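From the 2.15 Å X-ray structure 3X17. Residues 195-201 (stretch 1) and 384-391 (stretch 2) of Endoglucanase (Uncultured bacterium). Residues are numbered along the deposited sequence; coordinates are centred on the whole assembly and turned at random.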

# COMPACT_ATOMS: atom_id res chain seq x y z
N LEU A 195 5.62 6.50 -7.18
CA LEU A 195 6.19 7.69 -7.80
C LEU A 195 6.13 8.85 -6.80
O LEU A 195 7.08 9.63 -6.68
CB LEU A 195 5.43 8.08 -9.07
CG LEU A 195 5.86 7.40 -10.37
CD1 LEU A 195 4.85 7.75 -11.46
CD2 LEU A 195 7.27 7.83 -10.81
N LYS A 196 5.01 8.94 -6.09
CA LYS A 196 4.79 10.04 -5.15
C LYS A 196 5.70 9.90 -3.95
O LYS A 196 6.14 10.90 -3.39
CB LYS A 196 3.32 10.02 -4.70
CG LYS A 196 2.81 11.32 -4.17
CD LYS A 196 2.98 12.45 -5.20
CE LYS A 196 3.05 13.78 -4.45
NZ LYS A 196 3.51 14.87 -5.37
N ALA A 197 5.87 8.66 -3.47
CA ALA A 197 6.86 8.38 -2.45
C ALA A 197 8.23 8.95 -2.87
O ALA A 197 8.94 9.53 -2.05
CB ALA A 197 6.98 6.89 -2.20
N TYR A 198 8.64 8.65 -4.09
CA TYR A 198 9.93 9.09 -4.53
C TYR A 198 9.98 10.60 -4.65
O TYR A 198 10.92 11.23 -4.19
CB TYR A 198 10.36 8.46 -5.86
CG TYR A 198 11.62 9.12 -6.39
CD1 TYR A 198 12.89 8.77 -5.89
CD2 TYR A 198 11.54 10.22 -7.24
CE1 TYR A 198 14.04 9.41 -6.34
CE2 TYR A 198 12.69 10.91 -7.64
CZ TYR A 198 13.92 10.50 -7.18
OH TYR A 198 15.03 11.17 -7.59
N GLU A 199 8.94 11.18 -5.23
CA GLU A 199 8.87 12.63 -5.43
C GLU A 199 8.98 13.41 -4.12
O GLU A 199 9.64 14.43 -4.06
CB GLU A 199 7.55 12.98 -6.13
CG GLU A 199 7.49 14.43 -6.62
CD GLU A 199 6.36 14.63 -7.60
OE1 GLU A 199 5.23 14.15 -7.33
OE2 GLU A 199 6.58 15.30 -8.63
N LEU A 200 8.26 12.97 -3.10
CA LEU A 200 8.27 13.64 -1.81
C LEU A 200 9.50 13.28 -0.97
O LEU A 200 10.00 14.12 -0.26
CB LEU A 200 6.98 13.35 -1.02
CG LEU A 200 5.77 14.15 -1.54
CD1 LEU A 200 4.47 13.69 -0.85
CD2 LEU A 200 6.03 15.69 -1.39
N TYR A 201 10.05 12.09 -1.15
CA TYR A 201 11.17 11.65 -0.31
C TYR A 201 12.36 11.10 -1.11
O TYR A 201 12.83 10.00 -0.85
CB TYR A 201 10.69 10.60 0.70
CG TYR A 201 9.40 11.00 1.41
CD1 TYR A 201 9.38 12.07 2.30
CD2 TYR A 201 8.21 10.32 1.19
CE1 TYR A 201 8.21 12.45 2.94
CE2 TYR A 201 7.05 10.67 1.84
CZ TYR A 201 7.04 11.74 2.70
OH TYR A 201 5.89 12.08 3.36
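Stretch 2, residues 384-391: YFDYVTLG

Residues 384-391 form the last turns of a helix that begins earlier in the chain and runs to Leu390; Gly391 is the first residue to leave helical phi/psi. This segment packs beside the helix of residues 195-200 with the two N-to-C directions nearly aligned, at a signed crossing angle of 25°. The axes come no closer than 13.1 Å, a wide spacing that leaves the contact to long side chains reaching across the gap. In register, the CA atoms of Lys196 and Asp386 are 9.3 Å apart and those of Leu200 and Thr389 10.7 Å apart. The interface is small, burying 204 Å² over both sides, and Lys196, Phe385 and Leu390 cover most of it.

Lys196 is the centre of the contact. Its CA-to-CB bond points toward stretch 2, and beyond a chi2 in the p well the rest of the chain is extended (chi3 and chi4 both t), carrying the ammonium group to Asp386. There NZ donates a hydrogen bond to Asp386 OD1 at 2.8 Å, within a salt bridge. The CA-to-CB bond of Asp386 points sideways, but with chi1 at -82° its carboxylate comes nearer to the lysine. On its own helix, Lys196 NZ also forms a salt bridge with Glu199 OE1 at 2.7 Å, one turn further on. The ammonium thus lies between two carboxylates, where its positive charge offsets the proximity of like charges, Glu199 OE1 being 4.4 Å from Asp386 OD1. A water extends the polar network, accepting from Lys196 NZ at 2.7 Å and donating to Thr389 OG1 at 2.8 Å. The threonine hydroxyl in turn donates to the backbone, with OG1 2.8 Å from Phe385 O, so Thr389 is linked to Lys196 through solvent rather than by direct contact.

Phe385, with chi1 in the t well, points its CA-to-CB bond toward stretch 1 and supplies the apolar part of the contact. The lysine's aliphatic portion meets the edge of the ring, near its plane, with Lys196 CE 3.6 Å from Phe385 CD2. Leu200, one turn after Lys196, approaches the same ring obliquely, its CD1 lying 3.8 Å from Phe385 CE2.

Leu390 closes the contact at the C-terminal end of the second helix. Its side chain lies outside the usual wells, with chi1 at -95° and chi2 at 18°, and its CD2 methyl reaches the charged cluster, 3.5 Å from Glu199 OE2 and 3.8 Å from Lys196 NZ.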

# COMPACT_ATOMS: atom_id res chain seq x y z
N TYR A 384 -5.88 15.93 -6.09
CA TYR A 384 -6.01 17.04 -5.14
C TYR A 384 -4.63 17.55 -4.75
O TYR A 384 -4.35 18.73 -4.86
CB TYR A 384 -6.73 16.57 -3.88
CG TYR A 384 -8.23 16.65 -3.95
CD1 TYR A 384 -8.98 15.65 -4.59
CD2 TYR A 384 -8.91 17.66 -3.29
CE1 TYR A 384 -10.39 15.71 -4.61
CE2 TYR A 384 -10.29 17.71 -3.29
CZ TYR A 384 -11.02 16.76 -3.96
OH TYR A 384 -12.40 16.84 -3.92
N PHE A 385 -3.76 16.63 -4.34
CA PHE A 385 -2.47 16.99 -3.77
C PHE A 385 -1.56 17.58 -4.84
O PHE A 385 -0.83 18.52 -4.56
CB PHE A 385 -1.80 15.78 -3.11
CG PHE A 385 -0.60 16.14 -2.26
CD1 PHE A 385 -0.76 16.74 -1.00
CD2 PHE A 385 0.69 15.91 -2.73
CE1 PHE A 385 0.35 17.12 -0.25
CE2 PHE A 385 1.80 16.23 -1.96
CZ PHE A 385 1.62 16.84 -0.70
N ASP A 386 -1.57 17.00 -6.03
CA ASP A 386 -0.62 17.38 -7.08
C ASP A 386 -1.02 18.71 -7.70
O ASP A 386 -0.17 19.56 -7.99
CB ASP A 386 -0.52 16.31 -8.16
CG ASP A 386 0.42 15.18 -7.77
OD1 ASP A 386 1.04 15.29 -6.69
OD2 ASP A 386 0.47 14.16 -8.49
N TYR A 387 -2.31 18.91 -7.87
CA TYR A 387 -2.83 20.23 -8.22
C TYR A 387 -2.38 21.36 -7.25
O TYR A 387 -1.77 22.34 -7.68
CB TYR A 387 -4.35 20.20 -8.30
CG TYR A 387 -4.94 21.49 -8.86
CD1 TYR A 387 -4.86 22.69 -8.15
CD2 TYR A 387 -5.64 21.48 -10.07
CE1 TYR A 387 -5.44 23.86 -8.64
CE2 TYR A 387 -6.23 22.64 -10.56
CZ TYR A 387 -6.10 23.83 -9.86
OH TYR A 387 -6.67 24.99 -10.38
N VAL A 388 -2.70 21.21 -5.96
CA VAL A 388 -2.28 22.13 -4.91
C VAL A 388 -0.75 22.33 -4.88
O VAL A 388 -0.29 23.47 -4.90
CB VAL A 388 -2.85 21.72 -3.50
CG1 VAL A 388 -2.22 22.55 -2.40
CG2 VAL A 388 -4.40 21.89 -3.46
N THR A 389 0.04 21.26 -4.90
CA THR A 389 1.49 21.39 -4.69
C THR A 389 2.33 21.59 -5.94
O THR A 389 3.49 21.96 -5.83
CB THR A 389 2.08 20.25 -3.89
OG1 THR A 389 1.90 19.01 -4.62
CG2 THR A 389 1.39 20.18 -2.51
N LEU A 390 1.80 21.23 -7.09
CA LEU A 390 2.62 21.16 -8.30
C LEU A 390 2.03 21.95 -9.47
O LEU A 390 2.76 22.33 -10.37
CB LEU A 390 2.86 19.72 -8.74
CG LEU A 390 4.12 18.96 -8.31
CD1 LEU A 390 4.85 19.58 -7.14
CD2 LEU A 390 3.84 17.47 -8.09
N GLY A 391 0.74 22.26 -9.39
CA GLY A 391 0.05 22.98 -10.45
C GLY A 391 0.52 24.42 -10.55
O GLY A 391 0.55 25.13 -9.55
O HOH W 1 4.11 17.29 -4.41